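Local coordinates for protein CaaX farnesyltransferase beta subunit Ram1 (Aspergillus fumigatus, PDB 4L9P) that probably binds the peptide substrate, as the zinc-containing beta subunit of the heterodimeric enzyme that transfers farnesyl from farnesyl diphosphate to a cysteine near protein C-termini, at residues I338-R348 with V372-L383. Numbering follows the deposited sequence. Where two conformers were deposited one is given.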
loop_
_atom_site.group_PDB
_atom_site.type_symbol
_atom_site.label_atom_id
_atom_site.label_comp_id
_atom_site.label_asym_id
_atom_site.label_seq_id
_atom_site.Cartn_x
_atom_site.Cartn_y
_atom_site.Cartn_z
ATOM N N ILE B 338 -5.771 -15.949 7.150
ATOM C CA ILE B 338 -6.775 -15.561 6.177
ATOM C C ILE B 338 -8.115 -15.247 6.859
ATOM O O ILE B 338 -8.876 -14.409 6.364
ATOM C CB ILE B 338 -6.869 -16.602 5.003
ATOM C CG1 ILE B 338 -5.560 -16.535 4.202
ATOM C CG2 ILE B 338 -8.023 -16.263 4.080
ATOM C CD1 ILE B 338 -5.389 -17.581 3.127
ATOM N N ALA B 339 -8.383 -15.856 8.019
ATOM C CA ALA B 339 -9.637 -15.582 8.737
ATOM C C ALA B 339 -9.847 -14.163 9.179
ATOM O O ALA B 339 -10.993 -13.725 9.346
ATOM C CB ALA B 339 -9.709 -16.489 10.009
ATOM N N THR B 340 -8.736 -13.451 9.428
ATOM C CA THR B 340 -8.849 -12.055 9.747
ATOM C C THR B 340 -8.562 -11.157 8.518
ATOM O O THR B 340 -9.160 -10.080 8.406
ATOM C CB THR B 340 -7.884 -11.637 10.866
ATOM O OG1 THR B 340 -6.547 -12.013 10.481
ATOM C CG2 THR B 340 -8.267 -12.254 12.243
ATOM N N LEU B 341 -7.678 -11.606 7.601
ATOM C CA LEU B 341 -7.390 -10.833 6.404
ATOM C C LEU B 341 -8.640 -10.633 5.564
ATOM O O LEU B 341 -8.901 -9.542 5.079
ATOM C CB LEU B 341 -6.303 -11.522 5.598
ATOM C CG LEU B 341 -5.983 -10.871 4.267
ATOM C CD1 LEU B 341 -5.488 -9.432 4.397
ATOM C CD2 LEU B 341 -4.952 -11.717 3.528
ATOM N N LEU B 342 -9.397 -11.716 5.362
ATOM C CA LEU B 342 -10.550 -11.609 4.435
ATOM C C LEU B 342 -11.612 -10.561 4.859
ATOM O O LEU B 342 -11.978 -9.717 4.061
ATOM C CB LEU B 342 -11.203 -12.988 4.248
ATOM C CG LEU B 342 -11.142 -13.704 2.997
ATOM C CD1 LEU B 342 -12.184 -14.875 3.207
ATOM C CD2 LEU B 342 -11.543 -12.904 1.811
ATOM N N PRO B 343 -12.073 -10.573 6.124
ATOM C CA PRO B 343 -13.084 -9.575 6.471
ATOM C C PRO B 343 -12.485 -8.177 6.450
ATOM O O PRO B 343 -13.241 -7.269 6.094
ATOM C CB PRO B 343 -13.552 -9.968 7.889
ATOM C CG PRO B 343 -12.482 -10.958 8.434
ATOM C CD PRO B 343 -11.933 -11.622 7.157
ATOM N N TRP B 344 -11.198 -8.004 6.825
ATOM C CA TRP B 344 -10.666 -6.629 6.775
ATOM C C TRP B 344 -10.595 -6.131 5.315
ATOM O O TRP B 344 -10.893 -4.960 5.016
ATOM C CB TRP B 344 -9.262 -6.672 7.395
ATOM C CG TRP B 344 -8.551 -5.343 7.282
ATOM C CD1 TRP B 344 -8.634 -4.270 8.153
ATOM C CD2 TRP B 344 -7.648 -4.970 6.251
ATOM N NE1 TRP B 344 -7.813 -3.237 7.691
ATOM C CE2 TRP B 344 -7.210 -3.629 6.518
ATOM C CE3 TRP B 344 -7.201 -5.627 5.093
ATOM C CZ2 TRP B 344 -6.258 -2.978 5.723
ATOM C CZ3 TRP B 344 -6.257 -4.972 4.294
ATOM C CH2 TRP B 344 -5.830 -3.629 4.586
ATOM N N LEU B 345 -10.208 -7.024 4.397
ATOM C CA LEU B 345 -10.171 -6.642 2.972
ATOM C C LEU B 345 -11.583 -6.343 2.476
ATOM O O LEU B 345 -11.808 -5.302 1.824
ATOM C CB LEU B 345 -9.540 -7.779 2.177
ATOM C CG LEU B 345 -9.052 -7.388 0.813
ATOM C CD1 LEU B 345 -7.814 -6.414 0.932
ATOM C CD2 LEU B 345 -8.596 -8.648 0.049
ATOM N N SER B 346 -12.553 -7.191 2.857
ATOM C CA SER B 346 -13.934 -6.925 2.473
ATOM C C SER B 346 -14.425 -5.581 3.019
ATOM O O SER B 346 -15.104 -4.803 2.295
ATOM C CB SER B 346 -14.754 -8.111 3.001
ATOM O OG SER B 346 -16.158 -7.832 2.909
ATOM N N ALA B 347 -14.026 -5.261 4.256
ATOM C CA ALA B 347 -14.487 -4.028 4.884
ATOM C C ALA B 347 -13.865 -2.757 4.272
ATOM O O ALA B 347 -14.258 -1.657 4.651
ATOM C CB ALA B 347 -14.120 -4.059 6.407
ATOM N N ARG B 348 -12.907 -2.902 3.367
ATOM C CA ARG B 348 -12.391 -1.696 2.704
ATOM C C ARG B 348 -13.419 -1.010 1.816
ATOM O O ARG B 348 -13.282 0.186 1.518
ATOM C CB ARG B 348 -11.176 -2.046 1.795
ATOM C CG ARG B 348 -10.018 -2.802 2.518
ATOM C CD ARG B 348 -8.959 -1.860 3.227
ATOM N NE ARG B 348 -9.603 -0.779 3.968
ATOM C CZ ARG B 348 -10.246 -0.933 5.122
ATOM N NH1 ARG B 348 -10.871 0.121 5.678
ATOM N NH2 ARG B 348 -10.290 -2.144 5.691
ATOM N N VAL B 372 -6.171 -2.117 -3.208
ATOM C CA VAL B 372 -7.090 -3.064 -2.595
ATOM C C VAL B 372 -7.660 -4.002 -3.675
ATOM O O VAL B 372 -7.713 -5.214 -3.458
ATOM C CB VAL B 372 -8.210 -2.315 -1.838
ATOM C CG1 VAL B 372 -9.290 -3.265 -1.377
ATOM C CG2 VAL B 372 -7.597 -1.562 -0.630
ATOM N N GLY B 373 -8.078 -3.460 -4.836
ATOM C CA GLY B 373 -8.770 -4.291 -5.845
ATOM C C GLY B 373 -7.919 -5.488 -6.255
ATOM O O GLY B 373 -8.419 -6.615 -6.370
ATOM N N ASN B 374 -6.616 -5.278 -6.469
ATOM C CA ASN B 374 -5.761 -6.362 -6.923
ATOM C C ASN B 374 -5.283 -7.261 -5.808
ATOM O O ASN B 374 -4.644 -8.307 -6.092
ATOM C CB ASN B 374 -4.603 -5.842 -7.785
ATOM C CG ASN B 374 -5.016 -5.759 -9.258
ATOM O OD1 ASN B 374 -5.685 -6.709 -9.768
ATOM N ND2 ASN B 374 -4.587 -4.719 -9.969
ATOM N N CYS B 375 -5.634 -6.947 -4.539
ATOM C CA CYS B 375 -5.492 -7.997 -3.519
ATOM C C CYS B 375 -6.485 -9.127 -3.776
ATOM O O CYS B 375 -6.227 -10.294 -3.399
ATOM C CB CYS B 375 -5.771 -7.504 -2.103
ATOM S SG CYS B 375 -4.433 -6.428 -1.469
ATOM N N TRP B 376 -7.632 -8.817 -4.396
ATOM C CA TRP B 376 -8.680 -9.837 -4.510
ATOM C C TRP B 376 -8.312 -11.068 -5.363
ATOM O O TRP B 376 -8.552 -12.201 -4.922
ATOM C CB TRP B 376 -10.024 -9.221 -4.960
ATOM C CG TRP B 376 -10.655 -8.498 -3.780
ATOM C CD1 TRP B 376 -10.851 -7.109 -3.615
ATOM C CD2 TRP B 376 -11.151 -9.111 -2.564
ATOM N NE1 TRP B 376 -11.461 -6.864 -2.385
ATOM C CE2 TRP B 376 -11.649 -8.053 -1.724
ATOM C CE3 TRP B 376 -11.215 -10.437 -2.103
ATOM C CZ2 TRP B 376 -12.213 -8.291 -0.473
ATOM C CZ3 TRP B 376 -11.746 -10.676 -0.805
ATOM C CH2 TRP B 376 -12.249 -9.601 -0.029
ATOM N N PRO B 377 -7.722 -10.875 -6.562
ATOM C CA PRO B 377 -7.328 -12.094 -7.304
ATOM C C PRO B 377 -6.287 -12.896 -6.534
ATOM O O PRO B 377 -6.271 -14.140 -6.688
ATOM C CB PRO B 377 -6.710 -11.550 -8.612
ATOM C CG PRO B 377 -7.125 -10.110 -8.720
ATOM C CD PRO B 377 -7.573 -9.630 -7.341
ATOM N N LEU B 378 -5.441 -12.222 -5.757
ATOM C CA LEU B 378 -4.400 -12.954 -5.005
ATOM C C LEU B 378 -5.061 -13.766 -3.898
ATOM O O LEU B 378 -4.773 -14.977 -3.734
ATOM C CB LEU B 378 -3.377 -11.973 -4.375
ATOM C CG LEU B 378 -2.712 -11.105 -5.446
ATOM C CD1 LEU B 378 -1.722 -10.104 -4.733
ATOM C CD2 LEU B 378 -1.989 -11.868 -6.553
ATOM N N VAL B 379 -5.974 -13.148 -3.116
ATOM C CA VAL B 379 -6.611 -13.878 -2.013
ATOM C C VAL B 379 -7.525 -14.973 -2.610
ATOM O O VAL B 379 -7.600 -16.114 -2.114
ATOM C CB VAL B 379 -7.416 -12.904 -1.114
ATOM C CG1 VAL B 379 -8.370 -13.680 -0.098
ATOM C CG2 VAL B 379 -6.390 -12.004 -0.360
ATOM N N GLN B 380 -8.253 -14.620 -3.670
ATOM C CA GLN B 380 -9.159 -15.606 -4.306
ATOM C C GLN B 380 -8.367 -16.814 -4.827
ATOM O O GLN B 380 -8.790 -17.978 -4.658
ATOM C CB GLN B 380 -9.966 -14.902 -5.364
ATOM C CG GLN B 380 -11.046 -13.978 -4.570
ATOM C CD GLN B 380 -11.794 -12.888 -5.334
ATOM O OE1 GLN B 380 -12.555 -12.144 -4.714
ATOM N NE2 GLN B 380 -11.640 -12.823 -6.648
ATOM N N ALA B 381 -7.172 -16.580 -5.367
ATOM C CA ALA B 381 -6.320 -17.717 -5.791
ATOM C C ALA B 381 -5.861 -18.526 -4.581
ATOM O O ALA B 381 -5.680 -19.750 -4.665
ATOM C CB ALA B 381 -5.096 -17.218 -6.556
ATOM N N ALA B 382 -5.599 -17.852 -3.452
ATOM C CA ALA B 382 -5.180 -18.586 -2.254
ATOM C C ALA B 382 -6.287 -19.520 -1.764
ATOM O O ALA B 382 -5.993 -20.591 -1.245
ATOM C CB ALA B 382 -4.737 -17.618 -1.138
ATOM N N LEU B 383 -7.552 -19.128 -1.980
ATOM C CA LEU B 383 -8.697 -19.927 -1.581
ATOM C C LEU B 383 -9.050 -20.977 -2.648
ATOM O O LEU B 383 -9.449 -22.124 -2.291
ATOM C CB LEU B 383 -9.916 -19.020 -1.412
ATOM C CG LEU B 383 -9.784 -18.002 -0.245
ATOM C CD1 LEU B 383 -10.988 -17.084 -0.161
ATOM C CD2 LEU B 383 -9.495 -18.715 1.084
HETATM O O HOH W 1 -12.950 -4.982 -0.732
#
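Helix 338-346 meets helix 375-383 in a near-antiparallel pair, the axes 11.6 Å apart at closest approach and 148° between their directions, with Leu342 across from Val379, and Leu345 facing Val372 just before the second helix. A chi1 of -162° swings CG of Leu345 opposite the backbone N and sets CD2 over the six-membered ring of Trp376, 3.5 Å from the centroid and 6° off the normal, a CH-pi contact. The same methyl reaches Cys375 CB, while CD1 leans on Val372 CG1. Leu342 crosses the indole at about a right angle, its CD2 at the ring edge 3.4 Å from Trp376 CZ3 and also against Val379 CG1. Near the N-terminal end of helix 338-346, Ile338 CG2 slides past Leu383 CD2 at 4.1 Å; toward the C-terminal side of segment 338-348 the bent aliphatic chain of Arg348 crosses Val372, CB lying 3.9 Å from CG1. A water in the indole plane accepts from Trp376 NE1 at 2.9 Å and donates to Leu345 O at 2.8 Å, which satisfies the indole N-H and ties the two helices together. Beyond the pair, Tyr401 stacks on Trp376, and Ser346 OG bonds to Arg342 of the alpha subunit Ram2. Such antiparallel helix packing is characteristic of the alpha-alpha toroid of protein prenyltransferase beta subunits; here the side chain of Val372 lies about 10 Å from the bound zinc ion.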